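Local coordinates for GCN5-related N-acetyltransferase (Brucella melitensis biovar Abortus 2308, PDB 3TCV), which probably transfers an acetyl group from acetyl-CoA to an amine, perhaps a protein N-terminus or an arylamine, at residues 74-79 against 86-91; 146-151 against 180-185; 164-169 against 173-178. All blocks are in the same frame, centred on the assembly; numbering follows the deposited sequence. Where two conformers were deposited one is given.

Interaction 1 of 3, residues 74-79 against 86-91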
# COMPACT_ATOMS: atom_id res chain seq x y z
N LEU B 74 -9.19 -9.45 12.91
CA LEU B 74 -9.66 -8.09 12.70
C LEU B 74 -8.82 -7.12 13.51
O LEU B 74 -8.14 -7.51 14.43
CB LEU B 74 -11.13 -7.98 13.11
CG LEU B 74 -12.13 -8.69 12.20
CD1 LEU B 74 -13.55 -8.30 12.57
CD2 LEU B 74 -11.84 -8.37 10.75
N PHE B 75 -8.88 -5.83 13.17
CA PHE B 75 -8.16 -4.82 13.96
C PHE B 75 -8.85 -4.60 15.30
O PHE B 75 -8.19 -4.28 16.28
CB PHE B 75 -8.05 -3.50 13.18
CG PHE B 75 -7.31 -3.63 11.87
CD1 PHE B 75 -6.10 -4.30 11.80
CD2 PHE B 75 -7.84 -3.10 10.70
CE1 PHE B 75 -5.43 -4.43 10.60
CE2 PHE B 75 -7.17 -3.23 9.49
CZ PHE B 75 -5.96 -3.90 9.45
N GLU B 76 -10.16 -4.83 15.35
CA GLU B 76 -10.94 -4.58 16.56
C GLU B 76 -11.00 -5.84 17.44
O GLU B 76 -10.71 -6.96 17.01
CB GLU B 76 -12.38 -4.19 16.20
CG GLU B 76 -12.57 -2.93 15.36
CD GLU B 76 -12.15 -3.05 13.90
OE1 GLU B 76 -12.35 -4.11 13.24
OE2 GLU B 76 -11.61 -2.04 13.38
N THR B 77 -11.38 -5.65 18.70
CA THR B 77 -11.76 -6.77 19.54
C THR B 77 -13.26 -6.65 19.76
O THR B 77 -13.80 -5.55 19.65
CB THR B 77 -11.04 -6.75 20.89
OG1 THR B 77 -11.37 -5.53 21.55
CG2 THR B 77 -9.52 -6.82 20.69
N PRO B 78 -13.93 -7.76 20.07
CA PRO B 78 -15.37 -7.72 20.26
C PRO B 78 -15.73 -6.80 21.42
O PRO B 78 -14.98 -6.74 22.40
CB PRO B 78 -15.72 -9.16 20.64
CG PRO B 78 -14.57 -9.98 20.21
CD PRO B 78 -13.40 -9.08 20.40
N PRO B 79 -16.85 -6.08 21.32
CA PRO B 79 -17.28 -5.24 22.42
C PRO B 79 -17.78 -6.08 23.60
O PRO B 79 -18.56 -7.01 23.41
CB PRO B 79 -18.43 -4.43 21.82
CG PRO B 79 -18.97 -5.31 20.75
CD PRO B 79 -17.79 -6.04 20.18
N GLU B 86 -20.03 1.84 21.68
CA GLU B 86 -20.44 3.11 21.09
C GLU B 86 -19.32 3.95 20.47
O GLU B 86 -19.52 4.47 19.39
CB GLU B 86 -21.26 3.96 22.09
CG GLU B 86 -22.07 5.06 21.41
CD GLU B 86 -23.21 4.57 20.52
OE1 GLU B 86 -23.73 3.45 20.72
OE2 GLU B 86 -23.64 5.33 19.61
N PRO B 87 -18.16 4.07 21.12
CA PRO B 87 -17.11 4.89 20.50
C PRO B 87 -16.67 4.40 19.12
O PRO B 87 -16.59 5.20 18.19
CB PRO B 87 -15.95 4.78 21.49
CG PRO B 87 -16.64 4.61 22.81
CD PRO B 87 -17.80 3.70 22.50
N TRP B 88 -16.41 3.11 19.00
CA TRP B 88 -16.07 2.53 17.68
C TRP B 88 -17.17 2.71 16.70
O TRP B 88 -16.92 3.03 15.53
CB TRP B 88 -15.68 1.05 17.77
CG TRP B 88 -15.29 0.49 16.41
CD1 TRP B 88 -14.02 0.44 15.83
CD2 TRP B 88 -16.19 -0.08 15.41
NE1 TRP B 88 -14.09 -0.11 14.57
CE2 TRP B 88 -15.36 -0.44 14.26
CE3 TRP B 88 -17.56 -0.29 15.34
CZ2 TRP B 88 -15.90 -1.00 13.11
CZ3 TRP B 88 -18.09 -0.87 14.18
CH2 TRP B 88 -17.27 -1.20 13.09
N LEU B 89 -18.40 2.50 17.13
CA LEU B 89 -19.55 2.60 16.26
C LEU B 89 -19.71 4.01 15.71
O LEU B 89 -19.94 4.21 14.52
CB LEU B 89 -20.81 2.21 17.04
CG LEU B 89 -22.12 2.30 16.27
CD1 LEU B 89 -22.16 1.26 15.14
CD2 LEU B 89 -23.27 2.10 17.25
N ASP B 90 -19.61 5.00 16.60
CA ASP B 90 -19.72 6.40 16.17
C ASP B 90 -18.62 6.80 15.18
O ASP B 90 -18.88 7.45 14.17
CB ASP B 90 -19.72 7.32 17.39
CG ASP B 90 -20.90 7.08 18.29
OD1 ASP B 90 -21.82 6.33 17.89
OD2 ASP B 90 -20.91 7.62 19.42
N LYS B 91 -17.38 6.43 15.48
CA LYS B 91 -16.27 6.77 14.59
C LYS B 91 -16.47 6.10 13.22
O LYS B 91 -16.33 6.76 12.17
CB LYS B 91 -14.96 6.33 15.19
CG LYS B 91 -13.75 6.73 14.39
CD LYS B 91 -12.49 6.18 15.03
CE LYS B 91 -11.25 6.72 14.34
NZ LYS B 91 -10.10 5.81 14.62
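E76 and W88 make the one side-chain contact between 74-79 and 86-91, the latter on helix 82-94, near the surface of this GNAT-fold acetyltransferase. The 74-79 loop has no regular secondary structure and joins helix 67-70 to helix 82-94, so the contact closes a short local connection within the N-terminal half of the fold. Both CB atoms point at the opposite segment, and the two side chains cross at about a right angle. W88 reaches out from the helix, trans about its CA-CB bond (chi1 -178°), and the NE1 and CD1 side of its indole meets the glutamate. A chi1 of -60° sets E76 CG against the indole from an oblique direction, and the bend at chi2 turns the carboxylate onward. Carboxylate and ring planes stand 57° apart, so the two flat groups do not stack. The polar end of E76 is held from another quarter, by a salt bridge from OE1 to R114 on strand 110-121, while the indole of W88 also meets F100 edge-to-face. The patch is small, burying 87 Å² in all. At its centre E76 CG lies 3.3 Å from W88 NE1 and 3.7 Å from W88 CD1.

Interaction 2 of 3, residues 146-151 against 180-185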
# COMPACT_ATOMS: atom_id res chain seq x y z
N GLU B 146 -23.02 -12.33 -1.61
CA GLU B 146 -23.69 -11.19 -2.24
C GLU B 146 -23.26 -9.82 -1.66
O GLU B 146 -23.22 -8.84 -2.40
CB GLU B 146 -25.22 -11.35 -2.22
CG GLU B 146 -25.94 -10.34 -3.09
CD GLU B 146 -27.45 -10.55 -3.09
OE1 GLU B 146 -28.03 -10.75 -2.00
OE2 GLU B 146 -28.05 -10.49 -4.17
N ALA B 147 -22.90 -9.77 -0.37
CA ALA B 147 -22.35 -8.55 0.23
C ALA B 147 -21.08 -8.09 -0.49
O ALA B 147 -20.89 -6.90 -0.77
CB ALA B 147 -22.05 -8.77 1.70
N GLN B 148 -20.22 -9.06 -0.80
CA GLN B 148 -18.98 -8.81 -1.54
C GLN B 148 -19.33 -8.36 -2.98
O GLN B 148 -18.81 -7.33 -3.47
CB GLN B 148 -18.12 -10.09 -1.54
CG GLN B 148 -16.64 -9.93 -1.82
CD GLN B 148 -16.31 -9.26 -3.14
OE1 GLN B 148 -15.93 -8.12 -3.14
NE2 GLN B 148 -16.40 -9.98 -4.24
N PHE B 149 -20.22 -9.14 -3.62
CA PHE B 149 -20.65 -8.90 -4.99
C PHE B 149 -21.18 -7.49 -5.18
O PHE B 149 -20.84 -6.83 -6.16
CB PHE B 149 -21.76 -9.88 -5.42
CG PHE B 149 -22.24 -9.67 -6.84
CD1 PHE B 149 -21.42 -9.97 -7.92
CD2 PHE B 149 -23.49 -9.11 -7.09
CE1 PHE B 149 -21.86 -9.76 -9.22
CE2 PHE B 149 -23.93 -8.89 -8.39
CZ PHE B 149 -23.12 -9.22 -9.46
N LEU B 150 -22.04 -7.04 -4.27
CA LEU B 150 -22.64 -5.72 -4.42
C LEU B 150 -21.59 -4.59 -4.41
O LEU B 150 -21.72 -3.63 -5.16
CB LEU B 150 -23.71 -5.49 -3.36
CG LEU B 150 -25.01 -6.30 -3.51
CD1 LEU B 150 -25.83 -6.17 -2.23
CD2 LEU B 150 -25.82 -5.89 -4.76
N PHE B 151 -20.56 -4.69 -3.58
CA PHE B 151 -19.47 -3.74 -3.62
C PHE B 151 -18.70 -3.84 -4.94
O PHE B 151 -18.37 -2.81 -5.55
CB PHE B 151 -18.49 -4.00 -2.47
CG PHE B 151 -18.75 -3.22 -1.20
CD1 PHE B 151 -19.93 -2.50 -0.98
CD2 PHE B 151 -17.80 -3.25 -0.17
CE1 PHE B 151 -20.11 -1.79 0.21
CE2 PHE B 151 -17.98 -2.55 1.01
CZ PHE B 151 -19.15 -1.83 1.20
N GLU B 180 -9.52 -15.97 -2.74
CA GLU B 180 -9.31 -16.83 -3.91
C GLU B 180 -10.66 -17.31 -4.48
O GLU B 180 -10.86 -17.29 -5.71
CB GLU B 180 -8.45 -18.05 -3.56
CG GLU B 180 -7.03 -17.72 -3.11
CD GLU B 180 -6.06 -17.31 -4.22
OE1 GLU B 180 -6.46 -16.96 -5.37
OE2 GLU B 180 -4.84 -17.31 -3.92
N ARG B 181 -11.56 -17.72 -3.60
CA ARG B 181 -12.90 -18.17 -4.00
C ARG B 181 -13.65 -17.05 -4.72
O ARG B 181 -14.33 -17.28 -5.72
CB ARG B 181 -13.72 -18.64 -2.78
CG ARG B 181 -15.21 -18.83 -3.07
CD ARG B 181 -15.99 -19.52 -1.95
NE ARG B 181 -17.43 -19.55 -2.24
CZ ARG B 181 -18.28 -18.53 -2.10
NH1 ARG B 181 -17.86 -17.32 -1.70
NH2 ARG B 181 -19.55 -18.71 -2.44
N PHE B 182 -13.53 -15.83 -4.20
CA PHE B 182 -14.20 -14.67 -4.75
C PHE B 182 -13.62 -14.26 -6.12
O PHE B 182 -14.20 -13.41 -6.81
CB PHE B 182 -14.13 -13.48 -3.78
CG PHE B 182 -15.11 -13.53 -2.62
CD1 PHE B 182 -16.41 -13.97 -2.79
CD2 PHE B 182 -14.73 -13.09 -1.36
CE1 PHE B 182 -17.31 -13.96 -1.73
CE2 PHE B 182 -15.63 -13.12 -0.28
CZ PHE B 182 -16.92 -13.55 -0.46
N GLY B 183 -12.47 -14.83 -6.49
CA GLY B 183 -11.83 -14.58 -7.77
C GLY B 183 -10.72 -13.53 -7.75
O GLY B 183 -10.20 -13.18 -8.81
N PHE B 184 -10.33 -13.04 -6.57
CA PHE B 184 -9.17 -12.12 -6.45
C PHE B 184 -7.93 -12.93 -6.79
O PHE B 184 -7.84 -14.11 -6.41
CB PHE B 184 -9.03 -11.52 -5.05
CG PHE B 184 -10.12 -10.58 -4.63
CD1 PHE B 184 -9.96 -9.19 -4.77
CD2 PHE B 184 -11.30 -11.04 -4.07
CE1 PHE B 184 -10.95 -8.31 -4.35
CE2 PHE B 184 -12.29 -10.17 -3.67
CZ PHE B 184 -12.13 -8.80 -3.81
N ARG B 185 -6.96 -12.29 -7.45
CA ARG B 185 -5.72 -12.95 -7.82
C ARG B 185 -4.61 -12.52 -6.87
O ARG B 185 -4.43 -11.35 -6.64
CB ARG B 185 -5.35 -12.54 -9.24
CG ARG B 185 -4.14 -13.23 -9.83
CD ARG B 185 -3.88 -12.74 -11.25
NE ARG B 185 -5.00 -13.07 -12.11
CZ ARG B 185 -5.13 -14.18 -12.84
NH1 ARG B 185 -6.22 -14.35 -13.59
NH2 ARG B 185 -4.20 -15.11 -12.85
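With CG of Q148 anti to the backbone N (chi1 -159°) and the chain then bent at chi2 (-57°), the glutamine lays its methylenes across F182 and carries its amide on to F184. F182 meets it with the ring swung to the side of its own backbone N. The result is a CH-pi contact: Q148 CG sits over the middle of one face of the F182 ring, 3.7 Å from its centroid. Q148 CB adds to the cover, 3.8 Å from F182 CZ. The amide meets F184 differently, with OE1 at the ring edge near its plane, 3.9 Å from F184 CZ, and the two planes 62° apart. This buried carbonyl oxygen is satisfied by the hydroxyl of Y164. G183, the first residue to leave helical angles, has positive phi in a Schellman motif, and its N bonds back to E180 O at 3.0 Å. The turn lets both aromatic rings reach the same glutamine. Q148 is thus one point where helix 142-158 of the GNAT core meets helix 173-182 and the turn after it, with I129 of strand 126-134 touching Q148 and F184, and F206 and V208 of strand 199-209 lying against F184.

Interaction 3 of 3, residues 164-169 against 173-178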
# COMPACT_ATOMS: atom_id res chain seq x y z
N TYR B 164 -9.44 -3.49 -7.75
CA TYR B 164 -10.25 -3.74 -6.55
C TYR B 164 -9.47 -4.71 -5.67
O TYR B 164 -9.08 -5.80 -6.11
CB TYR B 164 -11.58 -4.32 -7.00
CG TYR B 164 -12.60 -4.64 -5.94
CD1 TYR B 164 -13.04 -3.69 -5.04
CD2 TYR B 164 -13.18 -5.90 -5.88
CE1 TYR B 164 -14.02 -4.00 -4.11
CE2 TYR B 164 -14.16 -6.22 -4.96
CZ TYR B 164 -14.57 -5.26 -4.07
OH TYR B 164 -15.56 -5.56 -3.15
N GLU B 165 -9.13 -4.27 -4.46
CA GLU B 165 -8.16 -4.98 -3.64
C GLU B 165 -8.77 -5.72 -2.47
O GLU B 165 -9.77 -5.27 -1.87
CB GLU B 165 -7.13 -4.00 -3.07
CG GLU B 165 -6.30 -3.25 -4.09
CD GLU B 165 -5.49 -2.12 -3.51
OE1 GLU B 165 -4.39 -1.91 -4.04
OE2 GLU B 165 -5.96 -1.40 -2.57
N TRP B 166 -8.08 -6.80 -2.08
CA TRP B 166 -8.30 -7.55 -0.85
C TRP B 166 -6.96 -7.73 -0.17
O TRP B 166 -5.98 -8.07 -0.80
CB TRP B 166 -8.89 -8.91 -1.19
CG TRP B 166 -9.25 -9.80 -0.04
CD1 TRP B 166 -8.41 -10.50 0.82
CD2 TRP B 166 -10.61 -10.21 0.35
NE1 TRP B 166 -9.15 -11.26 1.72
CE2 TRP B 166 -10.47 -11.10 1.49
CE3 TRP B 166 -11.90 -9.86 -0.09
CZ2 TRP B 166 -11.59 -11.66 2.13
CZ3 TRP B 166 -13.00 -10.43 0.57
CH2 TRP B 166 -12.84 -11.31 1.64
N GLU B 167 -6.88 -7.43 1.13
CA GLU B 167 -5.66 -7.71 1.90
C GLU B 167 -6.07 -8.32 3.22
O GLU B 167 -7.14 -7.97 3.80
CB GLU B 167 -4.79 -6.45 2.12
CG GLU B 167 -5.56 -5.21 2.55
CD GLU B 167 -4.78 -4.20 3.37
OE1 GLU B 167 -5.18 -3.01 3.34
OE2 GLU B 167 -3.82 -4.58 4.08
N CYS B 168 -5.26 -9.24 3.68
CA CYS B 168 -5.46 -9.90 4.96
C CYS B 168 -4.12 -10.38 5.52
O CYS B 168 -3.10 -10.39 4.83
CB CYS B 168 -6.41 -11.11 4.78
SG CYS B 168 -5.80 -12.41 3.67
N HIS B 169 -4.12 -10.74 6.80
CA HIS B 169 -2.99 -11.39 7.41
C HIS B 169 -2.69 -12.62 6.60
O HIS B 169 -3.61 -13.41 6.26
CB HIS B 169 -3.36 -11.75 8.87
CG HIS B 169 -2.19 -11.94 9.80
ND1 HIS B 169 -1.24 -12.86 9.59
CD2 HIS B 169 -1.88 -11.33 11.02
CE1 HIS B 169 -0.34 -12.82 10.60
NE2 HIS B 169 -0.74 -11.90 11.47
N GLY B 173 -5.92 -17.95 7.14
CA GLY B 173 -6.24 -18.92 6.10
C GLY B 173 -7.64 -18.76 5.49
O GLY B 173 -7.78 -18.74 4.26
N PRO B 174 -8.66 -18.63 6.34
CA PRO B 174 -10.03 -18.46 5.81
C PRO B 174 -10.19 -17.21 4.91
O PRO B 174 -10.94 -17.26 3.91
CB PRO B 174 -10.88 -18.32 7.06
CG PRO B 174 -10.12 -19.08 8.12
CD PRO B 174 -8.66 -18.87 7.80
N SER B 175 -9.50 -16.11 5.26
CA SER B 175 -9.59 -14.87 4.48
C SER B 175 -8.89 -15.04 3.15
O SER B 175 -9.43 -14.65 2.13
CB SER B 175 -9.00 -13.66 5.21
OG SER B 175 -9.25 -12.50 4.44
N ARG B 176 -7.71 -15.66 3.14
CA ARG B 176 -7.02 -15.91 1.90
C ARG B 176 -7.84 -16.81 0.97
O ARG B 176 -7.95 -16.53 -0.22
CB ARG B 176 -5.69 -16.56 2.13
CG ARG B 176 -4.68 -15.61 2.72
CD ARG B 176 -3.29 -16.19 2.62
NE ARG B 176 -3.13 -17.39 3.44
CZ ARG B 176 -3.24 -18.66 3.03
NH1 ARG B 176 -3.55 -18.95 1.79
NH2 ARG B 176 -3.04 -19.65 3.90
N ARG B 177 -8.40 -17.87 1.52
CA ARG B 177 -9.22 -18.80 0.73
C ARG B 177 -10.50 -18.10 0.26
O ARG B 177 -10.96 -18.36 -0.85
CB ARG B 177 -9.49 -20.07 1.53
CG ARG B 177 -8.25 -20.95 1.68
CD ARG B 177 -8.59 -22.28 2.36
NE ARG B 177 -9.03 -22.14 3.75
CZ ARG B 177 -8.21 -22.14 4.81
NH1 ARG B 177 -6.89 -22.24 4.67
NH2 ARG B 177 -8.72 -22.01 6.03
N ALA B 178 -11.03 -17.18 1.06
CA ALA B 178 -12.21 -16.40 0.67
C ALA B 178 -11.89 -15.51 -0.53
O ALA B 178 -12.66 -15.47 -1.50
CB ALA B 178 -12.73 -15.54 1.83
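Strand 164-169 and the first turns of helix 173-182 run nearly antiparallel, their N-to-C directions 159° apart and their axes approaching to 7.8 Å, as the chain turns back over the sheet through a three-residue link. This strand and the helix packed on the sheet after it belong to the GNAT fold. C168 and S175 are the nearest backbone pair, and the CB bonds of W166, C168, S175 and A178 all point into the interface. The indole of W166 extends away from its own amide nitrogen, toward the helix. There NE1 donates a hydrogen bond of 3.0 Å to S175 OG. The hydroxyl oxygen lies only 15° out of the indole plane, at the ring edge, but the N-H...O angle of 138° makes the bond clearly bent. Further round the indole, CZ2 packs on A178 CB at 4.1 Å. C168 fits beside the same serine, its CB 3.2 Å from S175 OG. Its SG, placed between its own backbone N and carbonyl carbon, lies 3.5 Å from R176 CG. That arginine starts away from the strand, touches it with its aliphatic part, and sends NE to the carbonyl of N170 in the connecting link. At the start of the helix, N172 OD1 accepts a hydrogen bond from S175 N. The clear polar link is therefore the W166 NE1 to S175 OG bond, set among apolar contacts: it gives the buried indole N-H an acceptor and helps fix the rotation of the W166 ring against the helix.

Interactions 2 and 3 are contiguous, with centres 10 Å apart, and both draw on helix 173-182. Y164 joins them: its OH lies 2.6 Å from Q148 OE1, a probable hydrogen bond, and its CE2 packs 3.5 Å from F184 CZ. W166 adds a second junction through CE3, 3.6 Å from F184 CE2. Along the chain, 146-151 and 180-185 enclose the strand-turn-helix unit of interaction 3. Interaction 1 stands apart, its centre 24 Å from that of interaction 2 and 21 Å from that of interaction 3, with nearest atoms about 6 Å from the latter. W73, just before the 74-79 loop, bridges part of this gap by meeting H169.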